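PDB 6MBF: GphF Dehydratase 1 from Archangium violaceum, which probably dehydrates polyketide intermediates and rearranges the resulting olefin during gephyronic acid biosynthesis, as a dehydratase domain of a polyketide synthase. Local coordinates for residues A[10-15]-A[59-64]; A[55-60]-A[93-98]; A[187-192]-A[199-204]; A[208-213]-A[260-265]; A[212-217]-A[246-251]. All blocks are in the same frame, centred on the assembly; numbering follows the deposited sequence.

Contact 1. Residues A[10-15]-A[59-64]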
# COMPACT_ATOMS: atom_id res chain seq x y z
N PRO A 10 7.59 5.77 -11.01
CA PRO A 10 8.67 4.89 -10.52
C PRO A 10 8.28 3.42 -10.44
O PRO A 10 9.18 2.57 -10.36
CB PRO A 10 8.98 5.45 -9.13
CG PRO A 10 8.37 6.81 -9.09
CD PRO A 10 7.17 6.74 -9.99
N LEU A 11 6.99 3.10 -10.43
CA LEU A 11 6.52 1.72 -10.38
C LEU A 11 5.78 1.29 -11.64
O LEU A 11 5.97 0.16 -12.12
CB LEU A 11 5.60 1.54 -9.16
CG LEU A 11 6.28 1.79 -7.81
CD1 LEU A 11 5.21 1.95 -6.74
CD2 LEU A 11 7.21 0.63 -7.48
N LEU A 12 4.93 2.17 -12.19
CA LEU A 12 4.21 1.87 -13.43
C LEU A 12 5.16 1.75 -14.61
O LEU A 12 4.90 0.97 -15.55
CB LEU A 12 3.20 2.98 -13.72
CG LEU A 12 1.74 2.86 -13.32
CD1 LEU A 12 0.98 3.98 -14.01
CD2 LEU A 12 1.18 1.51 -13.71
N GLY A 13 6.22 2.54 -14.62
CA GLY A 13 7.07 2.61 -15.80
C GLY A 13 6.45 3.53 -16.83
O GLY A 13 5.97 4.62 -16.49
N ARG A 14 6.41 3.08 -18.08
CA ARG A 14 5.90 3.89 -19.17
C ARG A 14 4.72 3.19 -19.84
O ARG A 14 4.65 1.95 -19.88
CB ARG A 14 6.99 4.17 -20.22
CG ARG A 14 7.66 2.92 -20.74
CD ARG A 14 8.74 3.24 -21.77
NE ARG A 14 8.15 3.78 -22.99
CZ ARG A 14 7.90 3.06 -24.08
NH1 ARG A 14 8.19 1.76 -24.10
NH2 ARG A 14 7.35 3.63 -25.14
N ARG A 15 3.79 3.98 -20.37
CA ARG A 15 2.72 3.40 -21.16
C ARG A 15 3.26 2.99 -22.52
O ARG A 15 3.94 3.77 -23.19
CB ARG A 15 1.55 4.37 -21.33
CG ARG A 15 0.35 3.70 -21.97
CD ARG A 15 -0.85 4.62 -22.04
NE ARG A 15 -1.86 4.05 -22.93
CZ ARG A 15 -2.86 4.74 -23.48
NH1 ARG A 15 -2.98 6.04 -23.22
NH2 ARG A 15 -3.71 4.14 -24.29
N LEU A 59 -3.72 3.42 -8.50
CA LEU A 59 -4.09 4.83 -8.45
C LEU A 59 -3.42 5.61 -9.56
O LEU A 59 -4.05 6.47 -10.20
CB LEU A 59 -3.71 5.43 -7.09
CG LEU A 59 -4.46 4.93 -5.87
CD1 LEU A 59 -3.66 5.27 -4.63
CD2 LEU A 59 -5.87 5.55 -5.80
N ALA A 60 -2.15 5.31 -9.82
CA ALA A 60 -1.41 5.99 -10.87
C ALA A 60 -1.98 5.65 -12.24
O ALA A 60 -2.09 6.53 -13.10
CB ALA A 60 0.08 5.62 -10.78
N ALA A 61 -2.38 4.39 -12.44
CA ALA A 61 -3.03 4.01 -13.68
C ALA A 61 -4.38 4.71 -13.83
O ALA A 61 -4.73 5.16 -14.92
CB ALA A 61 -3.21 2.49 -13.75
N ALA A 62 -5.14 4.80 -12.74
CA ALA A 62 -6.41 5.52 -12.79
C ALA A 62 -6.20 6.96 -13.23
O ALA A 62 -6.97 7.49 -14.04
CB ALA A 62 -7.10 5.48 -11.43
N SER A 63 -5.15 7.60 -12.72
CA SER A 63 -4.91 9.00 -13.05
C SER A 63 -4.57 9.17 -14.52
O SER A 63 -5.01 10.14 -15.16
CB SER A 63 -3.78 9.56 -12.18
OG SER A 63 -3.58 10.94 -12.46
N ARG A 64 -3.81 8.24 -15.08
CA ARG A 64 -3.31 8.39 -16.44
C ARG A 64 -4.26 7.85 -17.50
O ARG A 64 -4.26 8.34 -18.63
CB ARG A 64 -1.94 7.71 -16.58
CG ARG A 64 -0.87 8.41 -15.77
CD ARG A 64 0.26 7.46 -15.34
NE ARG A 64 1.35 8.19 -14.70
CZ ARG A 64 1.31 8.67 -13.46
NH1 ARG A 64 0.24 8.48 -12.70
NH2 ARG A 64 2.35 9.33 -12.97
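Leu12 reaches from the N-terminal loop to the helix and presses one methyl, CD1, onto the helix surface between Ala60, Ala61 and Arg64. That methyl does nearly all the touching. It lies 3.7 Å from Ala60 CB and equally near the backbone Ala61 N, where the small side chains let it come close to the helix backbone. The branch point follows less closely, with Leu12 CG 4.1 Å from Ala60 CB. A chi1 of -96° takes the Leu12 side chain away from a staggered position and aims it at the helix. This is the dense half of the contact, and no hydrogen bond crosses here, only a methyl against Ala60 CB and the helix backbone; Phe26 of strand 23-30 also packs on Leu12.

Toward the surface the packing thins. Here Leu12 CD1 meets the aliphatic part of Arg64, at CD (3.8 Å), and Arg64 is only partly buried. The arginine chain is extended from CG to NE, and a turn at chi4 (76°) then brings Arg64 NH1 to Ala60 O at 3.1 Å, where it donates a hydrogen bond. The carbonyl also accepts the helical bond from Arg64 N, and the two donors approach it from opposite faces of its plane. A salt bridge from NH1 to Glu197 gives the guanidinium a second hold.

The arrangement, a long helix with a neighbouring loop laid on its flank and antiparallel strands wrapped about it, is characteristic of the hot-dog fold, to which polyketide synthase dehydratases belong.

Contact 2. Residues A[55-60]-A[93-98]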
# COMPACT_ATOMS: atom_id res chain seq x y z
N LEU A 55 -1.43 -0.89 -4.83
CA LEU A 55 -2.44 0.16 -4.71
C LEU A 55 -1.97 1.44 -5.38
O LEU A 55 -2.74 2.10 -6.09
CB LEU A 55 -2.77 0.40 -3.24
CG LEU A 55 -3.38 -0.78 -2.47
CD1 LEU A 55 -3.67 -0.40 -1.03
CD2 LEU A 55 -4.66 -1.23 -3.17
N GLU A 56 -0.69 1.80 -5.19
CA GLU A 56 -0.16 2.99 -5.84
C GLU A 56 -0.16 2.85 -7.36
O GLU A 56 -0.55 3.77 -8.08
CB GLU A 56 1.26 3.30 -5.34
CG GLU A 56 2.03 4.31 -6.22
CD GLU A 56 1.40 5.70 -6.29
OE1 GLU A 56 0.46 6.03 -5.52
OE2 GLU A 56 1.85 6.50 -7.14
N MET A 57 0.28 1.69 -7.86
CA MET A 57 0.26 1.48 -9.30
C MET A 57 -1.14 1.64 -9.87
O MET A 57 -1.33 2.24 -10.93
CB MET A 57 0.83 0.10 -9.62
CG MET A 57 2.33 -0.00 -9.34
SD MET A 57 2.96 -1.69 -9.50
CE MET A 57 2.86 -1.93 -11.28
N ALA A 58 -2.15 1.13 -9.15
CA ALA A 58 -3.53 1.24 -9.62
C ALA A 58 -4.03 2.68 -9.57
O ALA A 58 -4.70 3.14 -10.51
CB ALA A 58 -4.44 0.33 -8.79
N LEU A 59 -3.72 3.42 -8.50
CA LEU A 59 -4.09 4.83 -8.45
C LEU A 59 -3.42 5.61 -9.56
O LEU A 59 -4.05 6.47 -10.20
CB LEU A 59 -3.71 5.43 -7.09
CG LEU A 59 -4.46 4.93 -5.87
CD1 LEU A 59 -3.66 5.27 -4.63
CD2 LEU A 59 -5.87 5.55 -5.80
N ALA A 60 -2.15 5.31 -9.82
CA ALA A 60 -1.41 5.99 -10.87
C ALA A 60 -1.98 5.65 -12.24
O ALA A 60 -2.09 6.53 -13.10
CB ALA A 60 0.08 5.62 -10.78
N ALA A 93 13.37 -6.96 -11.90
CA ALA A 93 12.14 -7.64 -12.27
C ALA A 93 11.32 -6.73 -13.17
O ALA A 93 11.20 -5.53 -12.89
CB ALA A 93 11.32 -8.03 -11.04
N ARG A 94 10.77 -7.29 -14.23
CA ARG A 94 9.81 -6.58 -15.07
C ARG A 94 8.47 -6.49 -14.35
O ARG A 94 7.99 -7.48 -13.80
CB ARG A 94 9.63 -7.28 -16.41
CG ARG A 94 10.90 -7.44 -17.23
CD ARG A 94 11.55 -6.10 -17.52
NE ARG A 94 10.60 -5.13 -18.04
CZ ARG A 94 10.28 -5.01 -19.32
NH1 ARG A 94 10.85 -5.80 -20.23
NH2 ARG A 94 9.40 -4.10 -19.70
N LEU A 95 7.86 -5.30 -14.36
CA LEU A 95 6.53 -5.07 -13.82
C LEU A 95 5.60 -4.64 -14.93
O LEU A 95 6.00 -3.91 -15.84
CB LEU A 95 6.54 -3.99 -12.74
CG LEU A 95 6.90 -4.31 -11.30
CD1 LEU A 95 6.48 -3.14 -10.44
CD2 LEU A 95 6.23 -5.59 -10.84
N ARG A 96 4.34 -5.08 -14.85
CA ARG A 96 3.37 -4.78 -15.89
C ARG A 96 2.01 -4.55 -15.25
O ARG A 96 1.57 -5.36 -14.44
CB ARG A 96 3.28 -5.93 -16.91
CG ARG A 96 2.26 -5.73 -18.02
CD ARG A 96 2.18 -6.98 -18.91
NE ARG A 96 1.46 -8.07 -18.26
CZ ARG A 96 1.44 -9.33 -18.69
NH1 ARG A 96 2.11 -9.67 -19.78
NH2 ARG A 96 0.76 -10.25 -18.02
N LEU A 97 1.36 -3.45 -15.61
CA LEU A 97 -0.05 -3.25 -15.30
C LEU A 97 -0.80 -3.20 -16.62
O LEU A 97 -0.49 -2.36 -17.48
CB LEU A 97 -0.27 -1.97 -14.49
CG LEU A 97 -1.71 -1.73 -14.00
CD1 LEU A 97 -1.72 -0.90 -12.71
CD2 LEU A 97 -2.61 -1.04 -15.06
N ARG A 98 -1.77 -4.08 -16.78
CA ARG A 98 -2.62 -4.10 -17.96
C ARG A 98 -4.05 -3.82 -17.54
O ARG A 98 -4.47 -4.16 -16.43
CB ARG A 98 -2.51 -5.43 -18.71
CG ARG A 98 -3.11 -6.62 -17.99
CD ARG A 98 -2.79 -7.92 -18.73
NE ARG A 98 -3.55 -9.04 -18.19
CZ ARG A 98 -3.31 -10.31 -18.51
NH1 ARG A 98 -2.33 -10.60 -19.35
NH2 ARG A 98 -4.04 -11.29 -17.98
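Met57 spans the gap between helix 52-65 and strand 93-100, meeting Leu97 near its root and Leu95 at its end. The helix and strand segments pass 10.1 Å apart at their axes, with their directions 47° apart, a separation that side chains must bridge. Starting at the root, Met57 CB faces Leu97 CD1 at 4.1 Å. The next atom, CG, turns to another partner and packs on Leu11 CB of the N-terminal loop. From there the chain runs on extended to SD, which lies 3.9 Å from Leu95 CD1. A bend at chi3 (71°) then folds the terminal methyl back, and Met57 CE sits at the same distance from Leu95 CD1, so one leucine methyl is met by both sulfur and methyl. Ile106 of the adjoining strand 103-109 also lies against Met57.

Leu97 approaches closer to the helix than Leu95 does. With CG trans to its backbone N (chi1 -175°), it extends CD1 to the peptide following Met57, 3.6 Å from Met57 O and 4.1 Å from Ala58 N. Arg96, between the two leucines, starts out from the other side of the strand, where it pairs with Glu117.

All four touching residues are buried, and no hydrogen bond or ion pair joins the segments. Cohesion between them therefore rests on dispersion and the exclusion of water, with the flexible thioether fitted to the branched leucine ends.

Contact 3. Residues A[187-192]-A[199-204]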
# COMPACT_ATOMS: atom_id res chain seq x y z
N GLY A 187 13.59 12.15 4.95
CA GLY A 187 14.68 11.73 4.09
C GLY A 187 14.32 11.77 2.62
O GLY A 187 13.61 12.66 2.15
N GLU A 188 14.81 10.76 1.88
CA GLU A 188 14.57 10.69 0.45
C GLU A 188 13.08 10.53 0.15
O GLU A 188 12.58 11.05 -0.86
CB GLU A 188 15.35 9.53 -0.17
CG GLU A 188 16.85 9.55 0.10
CD GLU A 188 17.58 8.44 -0.65
OE1 GLU A 188 18.83 8.43 -0.61
OE2 GLU A 188 16.91 7.58 -1.27
N GLU A 189 12.36 9.81 1.01
CA GLU A 189 10.96 9.53 0.71
C GLU A 189 10.13 10.80 0.76
O GLU A 189 9.20 10.97 -0.04
CB GLU A 189 10.44 8.46 1.67
CG GLU A 189 10.76 7.01 1.22
CD GLU A 189 12.24 6.63 1.38
OE1 GLU A 189 12.73 5.77 0.62
OE2 GLU A 189 12.91 7.18 2.28
N ALA A 190 10.46 11.73 1.66
CA ALA A 190 9.78 13.02 1.69
C ALA A 190 10.13 13.88 0.48
O ALA A 190 9.38 14.80 0.16
CB ALA A 190 10.10 13.78 2.97
N GLN A 191 11.25 13.60 -0.18
CA GLN A 191 11.64 14.38 -1.35
C GLN A 191 10.95 13.91 -2.63
O GLN A 191 11.09 14.57 -3.66
CB GLN A 191 13.16 14.31 -1.53
CG GLN A 191 13.94 14.83 -0.34
CD GLN A 191 13.40 16.16 0.15
OE1 GLN A 191 12.96 16.28 1.29
NE2 GLN A 191 13.43 17.16 -0.72
N GLU A 192 10.21 12.81 -2.57
CA GLU A 192 9.63 12.17 -3.75
C GLU A 192 8.13 12.39 -3.87
O GLU A 192 7.44 11.56 -4.47
CB GLU A 192 9.93 10.67 -3.72
CG GLU A 192 11.40 10.35 -3.73
CD GLU A 192 11.70 8.91 -3.35
OE1 GLU A 192 10.83 8.23 -2.76
OE2 GLU A 192 12.83 8.46 -3.63
N HIS A 199 2.47 8.17 -1.66
CA HIS A 199 3.72 7.46 -1.48
C HIS A 199 3.49 6.12 -0.78
O HIS A 199 2.85 6.08 0.28
CB HIS A 199 4.71 8.30 -0.68
CG HIS A 199 6.14 7.89 -0.88
ND1 HIS A 199 6.58 6.61 -0.65
CD2 HIS A 199 7.21 8.59 -1.33
CE1 HIS A 199 7.86 6.53 -0.94
NE2 HIS A 199 8.27 7.71 -1.36
N PRO A 200 3.94 5.00 -1.36
CA PRO A 200 3.81 3.71 -0.67
C PRO A 200 4.31 3.73 0.76
O PRO A 200 3.71 3.07 1.62
CB PRO A 200 4.63 2.76 -1.55
CG PRO A 200 4.51 3.36 -2.93
CD PRO A 200 4.49 4.85 -2.72
N ALA A 201 5.38 4.47 1.04
CA ALA A 201 5.90 4.52 2.41
C ALA A 201 4.89 5.14 3.36
O ALA A 201 4.78 4.72 4.52
CB ALA A 201 7.21 5.32 2.45
N LEU A 202 4.15 6.15 2.89
CA LEU A 202 3.15 6.78 3.75
C LEU A 202 1.97 5.86 4.01
O LEU A 202 1.53 5.69 5.15
CB LEU A 202 2.70 8.11 3.13
CG LEU A 202 1.82 9.01 4.01
CD1 LEU A 202 2.06 10.46 3.65
CD2 LEU A 202 0.36 8.67 3.82
N LEU A 203 1.42 5.23 2.96
CA LEU A 203 0.30 4.34 3.18
C LEU A 203 0.71 3.11 3.99
O LEU A 203 -0.03 2.67 4.87
CB LEU A 203 -0.34 3.93 1.85
CG LEU A 203 -1.63 3.13 2.01
CD1 LEU A 203 -2.69 3.91 2.79
CD2 LEU A 203 -2.16 2.69 0.63
N ASP A 204 1.91 2.57 3.74
CA ASP A 204 2.41 1.48 4.57
C ASP A 204 2.49 1.89 6.04
O ASP A 204 2.16 1.09 6.92
CB ASP A 204 3.79 1.01 4.10
CG ASP A 204 4.43 0.03 5.06
OD1 ASP A 204 4.01 -1.14 5.09
OD2 ASP A 204 5.34 0.45 5.81
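His199 opens the HPALLD sequence motif of polyketide synthase dehydratases, which begins helix 200-214 of this hot-dog-fold enzyme, and its imidazole joins that helix to Glu192 and Glu189. The ring is gripped at both nitrogens. On one side NE2 donates to Glu192 OE1 over 3.0 Å in a nearly straight bond (163°); the oxygen lies close to the ring plane and is met nearly along its own C-O axis. Carboxylate and imidazole are almost coplanar, 8° apart. On the other side ND1 accepts from Ala201 N, also at 3.0 Å, making His199 the N-cap of helix 200-214. Together these two bonds fix the rotation of the ring about its CB-CG bond.

Glu189 contributes its chain rather than its acid. Its CG packs 3.6 Å from His199 CE1, and its backbone Glu189 O stands obliquely to the ring, 3.4 Å from His199 CD2. A bend at chi2 carries the Glu189 carboxylate to Arg165, with which it forms a salt bridge. Tyr196 meets the imidazole with its own ring. Beyond the histidine, the same methylene of Glu189 reaches the first turn of the helix, where CG lies 4.1 Å from Ala201 CB.

Contact 4. Residues A[208-213]-A[260-265]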
# COMPACT_ATOMS: atom_id res chain seq x y z
N GLN A 208 0.78 0.08 9.10
CA GLN A 208 1.55 -0.37 10.26
C GLN A 208 0.92 0.09 11.58
O GLN A 208 1.12 -0.55 12.62
CB GLN A 208 3.00 0.09 10.15
CG GLN A 208 3.84 -0.69 9.12
CD GLN A 208 5.31 -0.60 9.43
OE1 GLN A 208 5.73 -0.86 10.57
NE2 GLN A 208 6.11 -0.20 8.44
N CYS A 209 0.17 1.21 11.57
CA CYS A 209 -0.62 1.58 12.74
C CYS A 209 -1.61 0.48 13.10
O CYS A 209 -1.85 0.20 14.28
CB CYS A 209 -1.35 2.90 12.50
SG CYS A 209 -0.28 4.35 12.36
N VAL A 210 -2.21 -0.16 12.09
CA VAL A 210 -3.10 -1.29 12.36
C VAL A 210 -2.30 -2.43 12.98
O VAL A 210 -2.75 -3.06 13.95
CB VAL A 210 -3.84 -1.75 11.09
CG1 VAL A 210 -4.86 -2.84 11.44
CG2 VAL A 210 -4.50 -0.59 10.39
N PHE A 211 -1.11 -2.71 12.42
CA PHE A 211 -0.25 -3.76 12.97
C PHE A 211 0.06 -3.50 14.44
O PHE A 211 0.03 -4.43 15.26
CB PHE A 211 1.07 -3.82 12.20
CG PHE A 211 0.94 -4.29 10.77
CD1 PHE A 211 -0.21 -4.89 10.29
CD2 PHE A 211 2.03 -4.15 9.91
CE1 PHE A 211 -0.28 -5.33 8.97
CE2 PHE A 211 1.96 -4.58 8.60
CZ PHE A 211 0.81 -5.17 8.13
N ALA A 212 0.39 -2.26 14.78
CA ALA A 212 0.76 -1.93 16.16
C ALA A 212 -0.38 -2.20 17.12
O ALA A 212 -0.15 -2.63 18.26
CB ALA A 212 1.20 -0.46 16.24
N LEU A 213 -1.63 -1.98 16.70
CA LEU A 213 -2.76 -2.31 17.56
C LEU A 213 -2.91 -3.82 17.70
O LEU A 213 -3.06 -4.34 18.82
CB LEU A 213 -4.04 -1.68 17.01
CG LEU A 213 -4.46 -0.44 17.79
CD1 LEU A 213 -3.43 0.67 17.58
CD2 LEU A 213 -5.85 -0.00 17.37
N HIS A 260 -7.53 -10.26 10.11
CA HIS A 260 -8.14 -9.04 10.64
C HIS A 260 -8.64 -8.22 9.47
O HIS A 260 -8.21 -8.40 8.32
CB HIS A 260 -7.15 -8.20 11.46
CG HIS A 260 -6.93 -8.71 12.84
ND1 HIS A 260 -7.82 -8.48 13.87
CD2 HIS A 260 -5.90 -9.41 13.38
CE1 HIS A 260 -7.36 -9.03 14.98
NE2 HIS A 260 -6.19 -9.60 14.71
N THR A 261 -9.56 -7.30 9.77
CA THR A 261 -10.06 -6.34 8.80
C THR A 261 -10.04 -4.96 9.45
O THR A 261 -10.29 -4.83 10.65
CB THR A 261 -11.48 -6.70 8.32
OG1 THR A 261 -11.49 -8.03 7.78
CG2 THR A 261 -11.96 -5.73 7.24
N ALA A 262 -9.72 -3.93 8.66
CA ALA A 262 -9.67 -2.57 9.20
C ALA A 262 -10.14 -1.57 8.15
O ALA A 262 -9.99 -1.79 6.95
CB ALA A 262 -8.24 -2.21 9.66
N ASP A 263 -10.71 -0.47 8.64
CA ASP A 263 -11.02 0.71 7.85
C ASP A 263 -10.11 1.85 8.29
O ASP A 263 -9.73 1.94 9.46
CB ASP A 263 -12.49 1.11 8.02
CG ASP A 263 -13.44 -0.04 7.77
OD1 ASP A 263 -13.30 -0.70 6.73
OD2 ASP A 263 -14.32 -0.27 8.63
N LEU A 264 -9.76 2.73 7.36
CA LEU A 264 -8.86 3.83 7.68
C LEU A 264 -9.31 5.09 6.96
O LEU A 264 -9.90 5.04 5.88
CB LEU A 264 -7.41 3.53 7.29
CG LEU A 264 -6.72 2.31 7.90
CD1 LEU A 264 -6.96 1.08 7.07
CD2 LEU A 264 -5.22 2.59 8.01
N ARG A 265 -9.05 6.23 7.60
CA ARG A 265 -9.30 7.55 7.03
C ARG A 265 -8.06 8.39 7.25
O ARG A 265 -7.57 8.50 8.38
CB ARG A 265 -10.53 8.21 7.68
CG ARG A 265 -11.81 7.39 7.55
CD ARG A 265 -12.19 7.24 6.10
NE ARG A 265 -13.52 6.65 5.90
CZ ARG A 265 -13.75 5.39 5.57
NH1 ARG A 265 -12.75 4.53 5.40
NH2 ARG A 265 -15.00 4.98 5.39
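With chi1 at -174°, Val210 turns CG1 opposite its own backbone N and CG2 opposite its carbonyl carbon, spreading the two methyls over Ala262 and Leu264. This is the helix-on-sheet packing of the hot-dog fold, where helix 200-214 lies against curved antiparallel strands. Leu264 answers with a chi1 of -59°, which sets CG beside its backbone N and lets CD2 meet the valine.

Ala262 offers its single methyl to both branches of Val210. CG1 comes to 3.9 Å from Ala262 CB, and CG2 is only slightly farther from that atom, at 4.1 Å. Val210 thus straddles the alanine, whose small side chain permits the helix to approach strand 259-267 at this point.

Thr261 and Asp263 begin on the other side of the strand, and Asp263 accepts a hydrogen bond there from His249. On the helix side the apolar layer continues: Leu246, Leu248 and Leu282, from the strands flanking 259-267, also pack on Val210, while Val277 lies against Leu264. No hydrogen bond crosses between the two segments. At the far edge of the valine, the last touch is CG2 against Leu264 CD2, 4.0 Å apart.

Contact 5. Residues A[212-217]-A[246-251]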
# COMPACT_ATOMS: atom_id res chain seq x y z
N ALA A 212 0.39 -2.26 14.78
CA ALA A 212 0.76 -1.93 16.16
C ALA A 212 -0.38 -2.20 17.12
O ALA A 212 -0.15 -2.63 18.26
CB ALA A 212 1.20 -0.46 16.24
N LEU A 213 -1.63 -1.98 16.70
CA LEU A 213 -2.76 -2.31 17.56
C LEU A 213 -2.91 -3.82 17.70
O LEU A 213 -3.06 -4.34 18.82
CB LEU A 213 -4.04 -1.68 17.01
CG LEU A 213 -4.46 -0.44 17.79
CD1 LEU A 213 -3.43 0.67 17.58
CD2 LEU A 213 -5.85 -0.00 17.37
N ILE A 214 -2.87 -4.55 16.58
CA ILE A 214 -3.00 -6.01 16.62
C ILE A 214 -1.94 -6.62 17.54
O ILE A 214 -2.26 -7.43 18.42
CB ILE A 214 -2.90 -6.58 15.19
CG1 ILE A 214 -4.12 -6.18 14.35
CG2 ILE A 214 -2.74 -8.09 15.24
CD1 ILE A 214 -3.91 -6.39 12.86
N TYR A 215 -0.68 -6.24 17.35
CA TYR A 215 0.43 -6.93 18.01
C TYR A 215 0.55 -6.59 19.48
O TYR A 215 1.38 -7.19 20.18
CB TYR A 215 1.74 -6.63 17.26
CG TYR A 215 1.77 -7.26 15.88
CD1 TYR A 215 2.36 -6.60 14.81
CD2 TYR A 215 1.21 -8.51 15.66
CE1 TYR A 215 2.39 -7.19 13.54
CE2 TYR A 215 1.23 -9.09 14.40
CZ TYR A 215 1.82 -8.42 13.35
OH TYR A 215 1.84 -9.00 12.10
N ALA A 216 -0.27 -5.66 19.98
CA ALA A 216 -0.42 -5.51 21.42
C ALA A 216 -1.04 -6.76 22.05
O ALA A 216 -0.83 -7.00 23.24
CB ALA A 216 -1.27 -4.29 21.74
N HIS A 217 -1.76 -7.56 21.27
CA HIS A 217 -2.53 -8.68 21.79
C HIS A 217 -2.12 -10.05 21.27
O HIS A 217 -2.55 -11.05 21.85
CB HIS A 217 -4.02 -8.48 21.49
CG HIS A 217 -4.54 -7.14 21.89
ND1 HIS A 217 -4.84 -6.81 23.19
CD2 HIS A 217 -4.82 -6.04 21.15
CE1 HIS A 217 -5.27 -5.56 23.24
NE2 HIS A 217 -5.27 -5.07 22.02
N LEU A 246 -7.96 4.82 12.34
CA LEU A 246 -8.17 3.44 11.92
C LEU A 246 -9.15 2.77 12.87
O LEU A 246 -9.23 3.11 14.05
CB LEU A 246 -6.85 2.65 11.87
CG LEU A 246 -6.20 2.28 13.21
CD1 LEU A 246 -6.71 0.94 13.75
CD2 LEU A 246 -4.72 2.21 13.06
N ARG A 247 -9.90 1.80 12.34
CA ARG A 247 -10.82 1.01 13.15
C ARG A 247 -10.70 -0.46 12.75
O ARG A 247 -10.98 -0.82 11.60
CB ARG A 247 -12.27 1.50 13.00
CG ARG A 247 -13.27 0.61 13.76
CD ARG A 247 -14.73 1.12 13.65
NE ARG A 247 -14.91 2.44 14.23
CZ ARG A 247 -15.38 3.51 13.58
NH1 ARG A 247 -15.72 3.42 12.30
NH2 ARG A 247 -15.51 4.67 14.22
N LEU A 248 -10.29 -1.29 13.70
CA LEU A 248 -10.27 -2.73 13.48
C LEU A 248 -11.66 -3.31 13.67
O LEU A 248 -12.38 -2.93 14.60
CB LEU A 248 -9.28 -3.38 14.45
CG LEU A 248 -7.83 -3.44 13.95
CD1 LEU A 248 -6.87 -3.53 15.13
CD2 LEU A 248 -7.64 -4.62 13.01
N HIS A 249 -12.05 -4.22 12.78
CA HIS A 249 -13.29 -4.94 12.94
C HIS A 249 -13.17 -5.91 14.12
O HIS A 249 -12.07 -6.27 14.53
CB HIS A 249 -13.62 -5.70 11.65
CG HIS A 249 -13.99 -4.81 10.50
ND1 HIS A 249 -14.67 -5.27 9.39
CD2 HIS A 249 -13.77 -3.49 10.29
CE1 HIS A 249 -14.85 -4.27 8.55
NE2 HIS A 249 -14.32 -3.18 9.07
N PRO A 250 -14.30 -6.34 14.68
CA PRO A 250 -14.25 -7.29 15.80
C PRO A 250 -13.54 -8.57 15.40
O PRO A 250 -13.89 -9.18 14.38
CB PRO A 250 -15.73 -7.54 16.14
CG PRO A 250 -16.50 -6.99 15.00
CD PRO A 250 -15.67 -5.90 14.40
N PRO A 251 -12.53 -8.99 16.15
CA PRO A 251 -11.80 -10.21 15.80
C PRO A 251 -12.58 -11.45 16.21
O PRO A 251 -13.46 -11.41 17.07
CB PRO A 251 -10.50 -10.09 16.61
CG PRO A 251 -10.60 -8.81 17.39
CD PRO A 251 -12.03 -8.38 17.38
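Leu213 and Ile214 meet Leu246 and Leu248 in contrasting ways at the end of the helix. Leu213 and Leu246 lie alongside one another, running in opposite directions, and touch through their methyls, Leu213 CD2 to Leu246 CD1 at 3.8 Å. Leu246 holds its CG between its backbone N and carbonyl carbon (chi1 72°), a less usual setting for a leucine, and from it CD1 reaches the helix.

Ile214 and Leu248 are instead set at about a right angle. The fork of Leu248 is laid across the ethyl arm of Ile214: Leu248 CD1 is 3.9 Å from Ile214 CG1, and Leu248 CD2 lies over the CG1-CD1 bond of Ile214, 4.1 Å from each of those two atoms. Ile214 does not start out straight at the strand; its arm, with CG1 opposite the carbonyl carbon, brings the end nearer. Leu248 CD1 also touches Leu213 CB at 3.9 Å, and this one methyl is therefore wedged between two successive helix residues.

The contact is buried and apolar throughout. It closes the last turn of helix 200-214 over the end of strand 241-248, which is hydrogen-bonded along one edge to strand 259-267 and along the other to strand 178-184. His260 of the first neighbour touches both Ile214 and Leu248, while Leu172 of strand 169-175 covers Leu213.

How the contacts relate
The five contacts trace both halves of a double hot-dog. Contacts 1 and 2 share helix 52-65 and have centres about 6 Å apart; contacts 4 and 5, equally close, share the end of helix 200-214 and use the paired strands 259-267 and 241-248. The two groups lie on opposite sides of the chain's centre, with contacts 1 and 5 about 32 Å apart between centres. Contact 3, at the start of helix 200-214, stands between them: Pro200 touches Leu11 and Glu56, and Leu203 packs on Leu55. Contacts 1 and 2 come first along the chain, then 3, then 4 and 5, so the two helices, each packed on its own strands, touch near the chain's centre.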